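Local coordinates for methyltransferase domain-containing protein (Serratia marcescens, PDB 7CLU) that transfers a methyl group from S-adenosyl-L-methionine to an oxygen of its substrate, as an O-methyltransferase of the prodigiosin biosynthetic pathway, at residues 145-150 and 177-182; 158-163 and 325-330; 172-177 and 239-244; 257-262 and 315-320; 274-279 and 329-334. All blocks are in the same frame, centred on the assembly; numbering follows the deposited sequence.

Interaction 1 (145-150 and 177-182); sequences FQEFLG and SGIGSL
Gln146 and Gly178 make the closest backbone approach of this contact, with their CA atoms 4.7 Å apart. The packing is by van der Waals touch. Gln146 CB rests 3.5 Å from Gly178 CA, and the absence of a side chain on Gly178 permits this. The Gln146 chain runs extended beyond CG and lays its amide against the same glycine, with OE1 3.2 Å from Gly178 CA.

Residues 177-180 belong to the glycine-rich turn between strand 171-175 and helix 181-189. In class I methyltransferases this turn typically wraps around the cofactor. Gln146 is seen to bind S-adenosyl-L-homocysteine, although none is bound to this chain. Its NE2 makes a weak hydrogen bond to Gly176 O, which ties helix 139-152 to the turn. Gly180 occupies the N-cap position of helix 181-189.

Ile179 carries the apolar part of the contact. Its CG2 lies anti to the carbonyl carbon and reaches toward the helix, 3.8 Å from Glu147 CA. Glu147 bends at chi2 (112°), and its side chain crosses that of Ile179 at about a right angle. Glu147 OE1 ends 3.2 Å from Ile179 CG2, so its carboxylate meets a methyl group here.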
# COMPACT_ATOMS: atom_id res chain seq x y z
N PHE A 145 -17.70 0.24 11.98
CA PHE A 145 -17.31 0.95 10.77
C PHE A 145 -17.82 2.39 10.80
O PHE A 145 -17.06 3.34 10.54
CB PHE A 145 -17.86 0.20 9.55
CG PHE A 145 -17.73 0.94 8.25
CD1 PHE A 145 -16.52 1.03 7.60
CD2 PHE A 145 -18.85 1.53 7.67
CE1 PHE A 145 -16.40 1.69 6.39
CE2 PHE A 145 -18.74 2.20 6.46
CZ PHE A 145 -17.51 2.28 5.82
N GLN A 146 -19.09 2.56 11.14
CA GLN A 146 -19.68 3.89 11.05
C GLN A 146 -19.13 4.81 12.12
O GLN A 146 -18.95 6.01 11.87
CB GLN A 146 -21.20 3.76 11.11
CG GLN A 146 -21.75 3.06 9.85
CD GLN A 146 -23.24 3.19 9.67
OE1 GLN A 146 -24.03 2.83 10.55
NE2 GLN A 146 -23.65 3.69 8.51
N GLU A 147 -18.80 4.28 13.30
CA GLU A 147 -18.21 5.12 14.33
C GLU A 147 -16.78 5.51 13.97
O GLU A 147 -16.34 6.62 14.28
CB GLU A 147 -18.28 4.41 15.69
CG GLU A 147 -17.72 5.25 16.83
CD GLU A 147 -18.78 5.70 17.83
OE1 GLU A 147 -19.91 5.17 17.78
OE2 GLU A 147 -18.48 6.61 18.64
N PHE A 148 -16.04 4.64 13.29
CA PHE A 148 -14.75 5.06 12.76
C PHE A 148 -14.92 6.18 11.73
O PHE A 148 -14.26 7.22 11.81
CB PHE A 148 -14.03 3.88 12.14
CG PHE A 148 -12.74 4.25 11.50
CD1 PHE A 148 -11.63 4.54 12.28
CD2 PHE A 148 -12.63 4.33 10.13
CE1 PHE A 148 -10.42 4.88 11.70
CE2 PHE A 148 -11.42 4.67 9.53
CZ PHE A 148 -10.32 4.96 10.33
N LEU A 149 -15.79 5.96 10.74
CA LEU A 149 -16.02 6.98 9.72
C LEU A 149 -16.48 8.29 10.33
O LEU A 149 -16.17 9.36 9.80
CB LEU A 149 -17.07 6.49 8.72
CG LEU A 149 -16.62 5.60 7.56
CD1 LEU A 149 -17.76 5.51 6.57
CD2 LEU A 149 -15.35 6.12 6.90
N GLY A 150 -17.26 8.23 11.41
CA GLY A 150 -17.79 9.44 12.01
C GLY A 150 -16.70 10.41 12.40
O GLY A 150 -16.84 11.62 12.20
N SER A 177 -27.69 7.15 9.32
CA SER A 177 -26.67 7.70 10.20
C SER A 177 -25.93 6.58 10.92
O SER A 177 -26.55 5.67 11.47
CB SER A 177 -27.31 8.63 11.24
OG SER A 177 -27.36 10.00 10.87
N GLY A 178 -24.61 6.67 10.94
CA GLY A 178 -23.91 5.77 11.83
C GLY A 178 -24.28 6.07 13.27
O GLY A 178 -24.92 5.26 13.95
N ILE A 179 -23.90 7.25 13.74
CA ILE A 179 -23.86 7.50 15.17
C ILE A 179 -24.55 8.81 15.53
O ILE A 179 -24.48 9.25 16.68
CB ILE A 179 -22.40 7.50 15.67
CG1 ILE A 179 -21.63 8.66 15.04
CG2 ILE A 179 -21.71 6.17 15.34
CD1 ILE A 179 -20.32 8.98 15.75
N GLY A 180 -25.22 9.44 14.57
CA GLY A 180 -26.00 10.63 14.89
C GLY A 180 -25.24 11.94 14.91
O GLY A 180 -25.82 12.96 15.29
N SER A 181 -23.98 11.94 14.43
CA SER A 181 -23.11 13.10 14.52
C SER A 181 -23.65 14.30 13.76
O SER A 181 -23.51 15.45 14.22
CB SER A 181 -21.73 12.72 14.00
OG SER A 181 -21.10 11.96 14.98
N LEU A 182 -24.23 14.07 12.58
CA LEU A 182 -24.70 15.19 11.79
C LEU A 182 -25.94 15.82 12.40
O LEU A 182 -25.94 17.05 12.62
CB LEU A 182 -24.92 14.76 10.34
CG LEU A 182 -25.69 15.70 9.42
CD1 LEU A 182 -25.03 17.05 9.34
CD2 LEU A 182 -25.80 15.05 8.01

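Interaction 2 (158-163 and 325-330); sequences AGFVRD and MKIAGP
Ile327 faces the last turn of helix 154-163 and touches it at two places. Its CG1 takes the crowded position between the backbone N and the carbonyl carbon (chi1 54°). This turns CG1 toward the helix. CD1, at the end of that branch, is 3.9 Å from Phe160 CA and 4.1 Å from Phe160 CB. On the other branch, CG2 packs 3.7 Å from Asp163 CB. Phe160 itself continues inward. Its ring meets Phe166, and it packs edge-to-face with the ring of His241.

The residues up to Arg331 connect the antiparallel strands 322-326 and 332-337. These strands add the hairpin end to the class I methyltransferase sheet. Helix 154-163 packs beside that end, and the contact joins it to the connection. Arg331, seen to bind S-adenosyl-L-homocysteine, is the last residue of the connection.

Ala328 supplies the polar bond. Its backbone N donates to Asp163 OD2 at 3.0 Å, with an N-H...O angle of 162°. The donor lies above the carboxylate plane, 38° out of it. The other oxygen, Asp163 OD1, forms a salt bridge with Arg162 NH1 at 2.6 Å. One carboxylate thus holds both a loop amide and a neighbouring guanidinium. Arg162 bends at chi2 and chi3, and its NH2 comes 3.3 Å from Ala328 CB. Gly159 lets the loop come close, with its CA 3.8 Å from Ala328 O.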
# COMPACT_ATOMS: atom_id res chain seq x y z
N ALA A 158 -19.17 19.80 9.74
CA ALA A 158 -18.99 21.22 10.01
C ALA A 158 -19.32 22.07 8.78
O ALA A 158 -19.99 23.10 8.90
CB ALA A 158 -17.55 21.48 10.48
N GLY A 159 -18.88 21.64 7.60
CA GLY A 159 -19.14 22.42 6.40
C GLY A 159 -20.58 22.32 5.92
O GLY A 159 -21.09 23.26 5.31
N PHE A 160 -21.23 21.18 6.18
CA PHE A 160 -22.66 21.05 5.90
C PHE A 160 -23.47 21.99 6.81
O PHE A 160 -24.28 22.78 6.33
CB PHE A 160 -23.08 19.59 6.08
CG PHE A 160 -24.38 19.21 5.37
CD1 PHE A 160 -25.09 20.13 4.60
CD2 PHE A 160 -24.88 17.92 5.49
CE1 PHE A 160 -26.28 19.75 3.97
CE2 PHE A 160 -26.07 17.54 4.86
CZ PHE A 160 -26.77 18.47 4.11
N VAL A 161 -23.24 21.90 8.12
CA VAL A 161 -23.95 22.76 9.07
C VAL A 161 -23.72 24.23 8.77
O VAL A 161 -24.63 25.06 8.92
CB VAL A 161 -23.53 22.41 10.52
CG1 VAL A 161 -24.22 23.33 11.51
CG2 VAL A 161 -23.88 20.97 10.83
N ARG A 162 -22.52 24.59 8.31
CA ARG A 162 -22.17 26.00 8.14
C ARG A 162 -22.62 26.56 6.79
O ARG A 162 -23.14 27.67 6.72
CB ARG A 162 -20.66 26.18 8.33
CG ARG A 162 -20.15 27.62 8.40
CD ARG A 162 -19.50 28.05 7.09
NE ARG A 162 -18.28 27.28 6.79
CZ ARG A 162 -17.57 27.40 5.67
NH1 ARG A 162 -17.94 28.26 4.73
NH2 ARG A 162 -16.48 26.65 5.48
N ASP A 163 -22.45 25.79 5.71
CA ASP A 163 -22.71 26.26 4.35
C ASP A 163 -24.13 26.04 3.86
O ASP A 163 -24.53 26.66 2.87
CB ASP A 163 -21.75 25.59 3.36
CG ASP A 163 -20.32 26.04 3.56
OD1 ASP A 163 -20.09 26.78 4.53
OD2 ASP A 163 -19.44 25.67 2.75
N MET A 325 -24.51 21.14 -5.10
CA MET A 325 -24.24 22.20 -4.14
C MET A 325 -22.88 21.89 -3.52
O MET A 325 -22.73 20.89 -2.81
CB MET A 325 -25.33 22.29 -3.08
CG MET A 325 -25.10 23.38 -2.06
SD MET A 325 -26.54 23.61 -1.02
CE MET A 325 -27.86 23.44 -2.23
N LYS A 326 -21.90 22.74 -3.81
CA LYS A 326 -20.58 22.60 -3.23
C LYS A 326 -20.60 23.13 -1.81
O LYS A 326 -21.26 24.14 -1.52
CB LYS A 326 -19.55 23.36 -4.06
CG LYS A 326 -19.37 22.83 -5.46
CD LYS A 326 -18.47 23.74 -6.27
CE LYS A 326 -17.42 22.96 -7.03
NZ LYS A 326 -16.21 23.78 -7.37
N ILE A 327 -19.90 22.44 -0.91
CA ILE A 327 -19.76 22.86 0.48
C ILE A 327 -18.32 22.58 0.91
O ILE A 327 -17.60 21.79 0.28
CB ILE A 327 -20.75 22.14 1.43
CG1 ILE A 327 -20.64 20.61 1.28
CG2 ILE A 327 -22.19 22.57 1.19
CD1 ILE A 327 -21.23 19.86 2.45
N ALA A 328 -17.91 23.23 2.00
CA ALA A 328 -16.62 22.90 2.59
C ALA A 328 -16.59 21.44 3.01
O ALA A 328 -17.62 20.84 3.34
CB ALA A 328 -16.33 23.80 3.79
N GLY A 329 -15.39 20.86 3.02
CA GLY A 329 -15.23 19.47 3.37
C GLY A 329 -15.05 18.60 2.15
O GLY A 329 -15.05 19.07 1.02
N PRO A 330 -14.87 17.30 2.37
CA PRO A 330 -14.57 16.40 1.25
C PRO A 330 -15.79 15.93 0.47
O PRO A 330 -15.62 15.32 -0.59
CB PRO A 330 -13.86 15.22 1.93
CG PRO A 330 -14.45 15.17 3.30
CD PRO A 330 -14.80 16.61 3.67

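Interaction 3 (172-177 and 239-244); sequences FLDIGS and LIHLGW
Asp174 and His241 both hold CG anti to the backbone N, with chi1 of -163° and 172°. They are paired across two parallel strands, so the two side chains lie side by side and point the same way. His241 ND1 donates to Asp174 OD1 at 2.7 Å. It meets the carboxylate on the syn side, 34° out of its plane. Asp174 fixes the rotation of the ring by this bond. At the other end of the ring, His241 NE2 is hydrogen-bonded to Ser274 OG on strand 270-275. This buried polar row spans three strands.

The strands are 171-175 and 239-243, next to each other in the middle of the seven-stranded class I methyltransferase sheet. Their backbones pair in parallel, with Phe172 opposite Leu239 and Asp174 opposite His241. Leu173 N bonds to Leu239 O at 2.9 Å, His241 N to Leu173 O at 3.0 Å, and Ile175 N to His241 O at 2.8 Å.

On the face that carries Asp174 and His241, the Phe172 ring receives Leu239 CD2 at its edge, 3.5 Å from Phe172 CD1. Phe172 CE1 also lies 3.6 Å from His241 CB. The opposite face is aliphatic. Ile240 CD1 sits 3.6 Å from Leu173 CB, and the other Ile240 branch, CG2, meets Ile175 CD1 at 3.7 Å. At the C-terminal ends the strands part. A water there donates to Asp174 OD1 and Ile175 O and accepts from Gly243 N, bridging the gap where the cofactor-binding turn begins.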
# COMPACT_ATOMS: atom_id res chain seq x y z
N PHE A 172 -35.84 17.63 9.59
CA PHE A 172 -34.75 17.01 8.86
C PHE A 172 -34.60 15.57 9.33
O PHE A 172 -34.66 15.29 10.54
CB PHE A 172 -33.47 17.79 9.09
CG PHE A 172 -32.23 17.02 8.76
CD1 PHE A 172 -31.70 17.05 7.48
CD2 PHE A 172 -31.56 16.29 9.73
CE1 PHE A 172 -30.53 16.37 7.18
CE2 PHE A 172 -30.40 15.60 9.43
CZ PHE A 172 -29.88 15.64 8.15
N LEU A 173 -34.40 14.67 8.38
CA LEU A 173 -34.20 13.26 8.68
C LEU A 173 -32.97 12.75 7.96
O LEU A 173 -32.79 12.99 6.76
CB LEU A 173 -35.43 12.43 8.30
CG LEU A 173 -35.32 10.95 8.68
CD1 LEU A 173 -36.64 10.42 9.21
CD2 LEU A 173 -34.91 10.16 7.46
N ASP A 174 -32.12 12.03 8.69
CA ASP A 174 -30.87 11.49 8.17
C ASP A 174 -31.03 9.98 8.01
O ASP A 174 -31.29 9.27 8.99
CB ASP A 174 -29.72 11.81 9.13
CG ASP A 174 -28.34 11.66 8.49
OD1 ASP A 174 -28.21 11.74 7.24
OD2 ASP A 174 -27.36 11.48 9.25
N ILE A 175 -30.85 9.50 6.79
CA ILE A 175 -31.07 8.08 6.52
C ILE A 175 -29.78 7.32 6.76
O ILE A 175 -28.77 7.55 6.08
CB ILE A 175 -31.59 7.84 5.10
CG1 ILE A 175 -32.96 8.49 4.92
CG2 ILE A 175 -31.64 6.36 4.86
CD1 ILE A 175 -33.71 8.06 3.67
N GLY A 176 -29.82 6.39 7.71
CA GLY A 176 -28.71 5.47 7.89
C GLY A 176 -27.50 6.09 8.52
O GLY A 176 -26.37 5.64 8.26
N SER A 177 -27.69 7.15 9.32
CA SER A 177 -26.67 7.70 10.20
C SER A 177 -25.93 6.58 10.92
O SER A 177 -26.55 5.67 11.47
CB SER A 177 -27.31 8.63 11.24
OG SER A 177 -27.36 10.00 10.87
N LEU A 239 -36.75 17.85 4.64
CA LEU A 239 -35.37 17.67 4.21
C LEU A 239 -34.91 16.26 4.59
O LEU A 239 -35.00 15.87 5.77
CB LEU A 239 -34.42 18.72 4.82
CG LEU A 239 -32.94 18.60 4.40
CD1 LEU A 239 -32.74 18.71 2.88
CD2 LEU A 239 -32.08 19.64 5.11
N ILE A 240 -34.43 15.50 3.60
CA ILE A 240 -33.95 14.14 3.80
C ILE A 240 -32.53 14.05 3.28
O ILE A 240 -32.23 14.54 2.18
CB ILE A 240 -34.84 13.09 3.09
CG1 ILE A 240 -36.30 13.24 3.52
CG2 ILE A 240 -34.35 11.69 3.39
CD1 ILE A 240 -36.57 12.66 4.87
N HIS A 241 -31.66 13.39 4.04
CA HIS A 241 -30.25 13.30 3.69
C HIS A 241 -29.80 11.85 3.75
O HIS A 241 -30.17 11.11 4.66
CB HIS A 241 -29.34 14.14 4.63
CG HIS A 241 -27.88 13.91 4.39
ND1 HIS A 241 -27.06 13.27 5.30
CD2 HIS A 241 -27.10 14.20 3.33
CE1 HIS A 241 -25.84 13.20 4.82
NE2 HIS A 241 -25.83 13.75 3.62
N LEU A 242 -28.98 11.47 2.77
CA LEU A 242 -28.40 10.13 2.69
C LEU A 242 -26.90 10.33 2.61
O LEU A 242 -26.39 10.86 1.61
CB LEU A 242 -28.94 9.36 1.49
CG LEU A 242 -28.42 7.93 1.27
CD1 LEU A 242 -28.86 7.04 2.41
CD2 LEU A 242 -28.90 7.38 -0.06
N GLY A 243 -26.19 9.95 3.67
CA GLY A 243 -24.78 10.26 3.77
C GLY A 243 -23.83 9.22 3.19
O GLY A 243 -23.61 8.18 3.81
N TRP A 244 -23.31 9.48 1.98
CA TRP A 244 -22.20 8.72 1.40
C TRP A 244 -22.50 7.23 1.28
O TRP A 244 -21.66 6.38 1.59
CB TRP A 244 -20.91 8.96 2.21
CG TRP A 244 -19.67 8.88 1.39
CD1 TRP A 244 -19.58 8.87 0.02
CD2 TRP A 244 -18.34 8.77 1.88
NE1 TRP A 244 -18.27 8.78 -0.36
CE2 TRP A 244 -17.49 8.71 0.76
CE3 TRP A 244 -17.78 8.72 3.16
CZ2 TRP A 244 -16.10 8.59 0.89
CZ3 TRP A 244 -16.40 8.61 3.29
CH2 TRP A 244 -15.58 8.55 2.15
O HOH W 1 -26.97 9.30 6.07

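Interaction 4 (257-262 and 315-320); sequences ILRNIY and RLAGFS
Arg259 and Ala317 bring the backbones to 4.8 Å between CA atoms, where helix 251-264 meets the C-terminal end of helix 307-316. That end closes with a Schellman motif. Gly318 has positive phi (110°), and its N bonds back to Arg315 O.

Ala317 packs against the helix. Its CB lies 3.6 Å from Leu258 CB and 3.8 Å from Arg259 CG. Tyr262 carries the largest share of the contact area and holds CG anti to the backbone N (chi1 180°). One face of its ring lies against the chain turn. Gly318 CA sits over the ring centre in a CH-pi contact, 4.2 Å from the centroid, and Ala317 O is over the same ring.

The edge of Tyr262 points at Phe319. This is a T-shaped pair, with the planes at 88° and the centroids 5.1 Å apart. Tyr262 CD1 stands over the Phe319 face, offset toward the rim, 3.7 Å from Phe319 CE1. Phe319 CE2 in turn approaches Leu258 O at 3.8 Å. The Phe319 ring also meets Phe271 of strand 270-275 and Phe314 of helix 307-316.

Tyr262 also has a cation-pi partner in Lys338. A water adds a polar link between Tyr262 OH, Gly318 O and Ser320 OG, and lies 2.6 Å from Gly318 O. The contact therefore rests mainly on apolar and aromatic packing between helix 251-264 and the C-terminal end of helix 307-316, on one flank of the sheet.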
# COMPACT_ATOMS: atom_id res chain seq x y z
N ILE A 257 -32.84 2.72 -4.66
CA ILE A 257 -32.79 3.50 -3.42
C ILE A 257 -33.39 4.88 -3.63
O ILE A 257 -34.20 5.35 -2.83
CB ILE A 257 -31.33 3.60 -2.93
CG1 ILE A 257 -30.83 2.26 -2.39
CG2 ILE A 257 -31.22 4.68 -1.89
CD1 ILE A 257 -29.33 2.08 -2.47
N LEU A 258 -32.99 5.56 -4.71
CA LEU A 258 -33.41 6.93 -4.94
C LEU A 258 -34.90 6.99 -5.26
O LEU A 258 -35.61 7.90 -4.81
CB LEU A 258 -32.61 7.55 -6.07
CG LEU A 258 -31.12 7.90 -5.86
CD1 LEU A 258 -30.51 8.24 -7.20
CD2 LEU A 258 -30.98 9.07 -4.88
N ARG A 259 -35.39 6.04 -6.06
CA ARG A 259 -36.82 5.95 -6.31
C ARG A 259 -37.57 5.62 -5.03
O ARG A 259 -38.67 6.15 -4.79
CB ARG A 259 -37.09 4.90 -7.40
CG ARG A 259 -36.73 5.36 -8.81
CD ARG A 259 -37.47 4.55 -9.88
NE ARG A 259 -36.96 3.19 -9.97
CZ ARG A 259 -36.16 2.76 -10.95
NH1 ARG A 259 -35.81 3.60 -11.92
NH2 ARG A 259 -35.73 1.50 -10.96
N ASN A 260 -37.00 4.77 -4.18
CA ASN A 260 -37.65 4.42 -2.92
C ASN A 260 -37.80 5.65 -2.03
O ASN A 260 -38.86 5.86 -1.42
CB ASN A 260 -36.88 3.32 -2.19
CG ASN A 260 -37.15 1.94 -2.76
OD1 ASN A 260 -38.07 1.75 -3.56
ND2 ASN A 260 -36.36 0.95 -2.34
N ILE A 261 -36.74 6.46 -1.92
CA ILE A 261 -36.82 7.69 -1.13
C ILE A 261 -37.77 8.68 -1.77
O ILE A 261 -38.57 9.32 -1.08
CB ILE A 261 -35.42 8.29 -0.95
CG1 ILE A 261 -34.55 7.36 -0.09
CG2 ILE A 261 -35.55 9.68 -0.33
CD1 ILE A 261 -33.11 7.80 0.04
N TYR A 262 -37.70 8.85 -3.10
CA TYR A 262 -38.59 9.78 -3.78
C TYR A 262 -40.05 9.45 -3.51
O TYR A 262 -40.84 10.35 -3.21
CB TYR A 262 -38.32 9.75 -5.29
CG TYR A 262 -39.21 10.68 -6.06
CD1 TYR A 262 -38.86 12.02 -6.22
CD2 TYR A 262 -40.41 10.24 -6.62
CE1 TYR A 262 -39.66 12.89 -6.92
CE2 TYR A 262 -41.23 11.12 -7.32
CZ TYR A 262 -40.85 12.44 -7.47
OH TYR A 262 -41.64 13.33 -8.16
N ARG A 315 -32.56 12.55 -11.63
CA ARG A 315 -33.66 12.84 -12.55
C ARG A 315 -34.41 11.56 -12.91
O ARG A 315 -35.64 11.52 -12.85
CB ARG A 315 -33.13 13.54 -13.80
CG ARG A 315 -32.30 14.77 -13.47
CD ARG A 315 -31.83 15.52 -14.70
NE ARG A 315 -31.68 16.93 -14.38
CZ ARG A 315 -30.56 17.64 -14.52
NH1 ARG A 315 -29.46 17.08 -15.01
NH2 ARG A 315 -30.56 18.92 -14.17
N LEU A 316 -33.67 10.50 -13.27
CA LEU A 316 -34.29 9.23 -13.61
C LEU A 316 -35.16 8.70 -12.47
O LEU A 316 -36.15 7.99 -12.71
CB LEU A 316 -33.22 8.19 -13.96
CG LEU A 316 -32.84 8.00 -15.42
CD1 LEU A 316 -31.95 6.77 -15.58
CD2 LEU A 316 -34.09 7.88 -16.30
N ALA A 317 -34.81 9.04 -11.23
CA ALA A 317 -35.59 8.62 -10.07
C ALA A 317 -36.77 9.53 -9.79
O ALA A 317 -37.54 9.25 -8.87
CB ALA A 317 -34.69 8.55 -8.83
N GLY A 318 -36.93 10.62 -10.55
CA GLY A 318 -38.11 11.46 -10.46
C GLY A 318 -37.89 12.83 -9.85
O GLY A 318 -38.83 13.63 -9.82
N PHE A 319 -36.68 13.13 -9.38
CA PHE A 319 -36.42 14.40 -8.72
C PHE A 319 -36.41 15.54 -9.72
O PHE A 319 -35.93 15.40 -10.85
CB PHE A 319 -35.09 14.35 -7.98
CG PHE A 319 -35.12 13.50 -6.76
CD1 PHE A 319 -35.79 13.93 -5.64
CD2 PHE A 319 -34.51 12.25 -6.76
CE1 PHE A 319 -35.83 13.15 -4.51
CE2 PHE A 319 -34.55 11.46 -5.63
CZ PHE A 319 -35.21 11.91 -4.50
N SER A 320 -36.90 16.69 -9.27
CA SER A 320 -36.87 17.92 -10.05
C SER A 320 -35.73 18.80 -9.56
O SER A 320 -35.26 18.69 -8.42
CB SER A 320 -38.22 18.64 -9.93
OG SER A 320 -39.27 17.83 -10.45
O HOH W 2 -40.06 15.80 -9.14

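Interaction 5 (274-279 and 329-334); sequences SETPLN and GPRTLI
Ser274 OG is gripped by Arg331 NH1 and by His241 NE2 of strand 239-243. Arg331 NH1 donates to Ser274 OG at 3.0 Å. The serine oxygen lies in the guanidinium plane of Arg331, only 3° out of it. The arginine chain is extended from CG to NE, and its CD packs 3.5 Å from Ser274 CB.

The backbones form an antiparallel pair. Glu275 and Thr332 are hydrogen-bonded in both directions: Glu275 N to Thr332 O at 3.0 Å, and Thr332 N to Glu275 O at 2.7 Å. Ser274 and Leu333 make the adjacent non-hydrogen-bonded pair, with Leu333 CD2 3.9 Å from Ser274 CB.

On the other face, Ile334 CD1 meets Glu275 CG at 3.9 Å. The Glu275 carboxylate turns elsewhere and accepts from the backbone N atoms of Leu246 and His247. His247 is the predicted proton acceptor. Beyond the strand, Pro277 CD rests 3.6 Å from Thr332 CB.

Arg331, seen to bind S-adenosyl-L-homocysteine, sits just before strand 332-337. Strands 270-275 and 332-337 mark where the sheet changes from parallel to antiparallel. The whole seven-stranded sheet has the order 3-2-1-4-5-7-6 of class I methyltransferases.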
# COMPACT_ATOMS: atom_id res chain seq x y z
N SER A 274 -24.99 13.19 0.12
CA SER A 274 -23.61 13.65 0.17
C SER A 274 -22.72 12.53 -0.38
O SER A 274 -22.83 11.39 0.06
CB SER A 274 -23.17 14.06 1.58
OG SER A 274 -23.50 13.12 2.59
N GLU A 275 -21.90 12.86 -1.38
CA GLU A 275 -21.01 11.88 -2.00
C GLU A 275 -19.68 12.56 -2.27
O GLU A 275 -19.52 13.77 -2.07
CB GLU A 275 -21.58 11.29 -3.30
CG GLU A 275 -22.92 10.58 -3.17
CD GLU A 275 -22.77 9.16 -2.66
OE1 GLU A 275 -21.83 8.46 -3.12
OE2 GLU A 275 -23.58 8.74 -1.81
N THR A 276 -18.71 11.76 -2.73
CA THR A 276 -17.39 12.23 -3.16
C THR A 276 -17.26 11.88 -4.64
O THR A 276 -16.66 10.86 -4.99
CB THR A 276 -16.25 11.60 -2.36
OG1 THR A 276 -16.29 10.16 -2.50
CG2 THR A 276 -16.33 11.99 -0.89
N PRO A 277 -17.78 12.71 -5.54
CA PRO A 277 -17.78 12.34 -6.96
C PRO A 277 -16.39 12.41 -7.57
O PRO A 277 -15.51 13.16 -7.13
CB PRO A 277 -18.70 13.38 -7.60
CG PRO A 277 -19.50 13.96 -6.44
CD PRO A 277 -18.60 13.90 -5.26
N LEU A 278 -16.22 11.62 -8.63
CA LEU A 278 -15.15 11.89 -9.57
C LEU A 278 -15.36 13.26 -10.21
O LEU A 278 -16.49 13.74 -10.33
CB LEU A 278 -15.11 10.81 -10.65
CG LEU A 278 -14.99 9.39 -10.10
CD1 LEU A 278 -15.30 8.36 -11.16
CD2 LEU A 278 -13.59 9.22 -9.57
N ASN A 279 -14.27 13.86 -10.67
CA ASN A 279 -14.37 15.19 -11.26
C ASN A 279 -15.01 15.11 -12.65
O ASN A 279 -15.46 14.05 -13.11
CB ASN A 279 -12.99 15.85 -11.31
CG ASN A 279 -11.96 15.03 -12.08
OD1 ASN A 279 -12.30 14.26 -12.97
ND2 ASN A 279 -10.68 15.21 -11.73
N GLY A 329 -15.39 20.86 3.02
CA GLY A 329 -15.23 19.47 3.37
C GLY A 329 -15.05 18.60 2.15
O GLY A 329 -15.05 19.07 1.02
N PRO A 330 -14.87 17.30 2.37
CA PRO A 330 -14.57 16.40 1.25
C PRO A 330 -15.79 15.93 0.47
O PRO A 330 -15.62 15.32 -0.59
CB PRO A 330 -13.86 15.22 1.93
CG PRO A 330 -14.45 15.17 3.30
CD PRO A 330 -14.80 16.61 3.67
N ARG A 331 -17.01 16.18 0.95
CA ARG A 331 -18.19 15.71 0.23
C ARG A 331 -18.77 16.82 -0.65
O ARG A 331 -18.50 18.01 -0.47
CB ARG A 331 -19.26 15.19 1.19
CG ARG A 331 -18.82 13.98 1.99
CD ARG A 331 -19.96 13.27 2.67
NE ARG A 331 -19.47 12.41 3.74
CZ ARG A 331 -20.23 11.67 4.53
NH1 ARG A 331 -21.56 11.67 4.37
NH2 ARG A 331 -19.68 10.95 5.49
N THR A 332 -19.58 16.39 -1.61
CA THR A 332 -20.34 17.24 -2.50
C THR A 332 -21.81 16.89 -2.34
O THR A 332 -22.17 15.71 -2.21
CB THR A 332 -19.88 17.02 -3.95
OG1 THR A 332 -18.49 17.35 -4.05
CG2 THR A 332 -20.66 17.87 -4.91
N LEU A 333 -22.68 17.89 -2.33
CA LEU A 333 -24.11 17.66 -2.12
C LEU A 333 -24.80 17.51 -3.47
O LEU A 333 -24.62 18.35 -4.37
CB LEU A 333 -24.74 18.80 -1.31
CG LEU A 333 -24.23 19.11 0.09
CD1 LEU A 333 -25.13 20.12 0.77
CD2 LEU A 333 -24.04 17.86 0.97
N ILE A 334 -25.56 16.44 -3.63
CA ILE A 334 -26.44 16.28 -4.77
C ILE A 334 -27.86 16.46 -4.25
O ILE A 334 -28.26 15.79 -3.29
CB ILE A 334 -26.24 14.93 -5.48
CG1 ILE A 334 -24.77 14.80 -5.90
CG2 ILE A 334 -27.08 14.86 -6.70
CD1 ILE A 334 -24.06 13.58 -5.33

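How the interactions relate
Interaction 3 is buried in the middle of the sheet; interactions 2, 4 and 5 are partly buried; interaction 1 is at the surface. Interaction 5 extends the sheet of interaction 3, since strands 239-243 and 270-275 are neighbours, and adds the antiparallel strand 332-337. Interaction 2 sits at the hairpin end. It shares Gly329 and Pro330 with interaction 5 and touches Leu333 through Phe160 and Ile327. Interaction 1 shares Ser177 with interaction 3; Leu182 reaches His241 from there. Interaction 4 lies on an outer flank, where Ile261 meets Ile175. The strand contacts use backbone hydrogen bonds and buried polar pairs. The helix and loop contacts rely more on packing, with one amide-carboxylate bond in interaction 2.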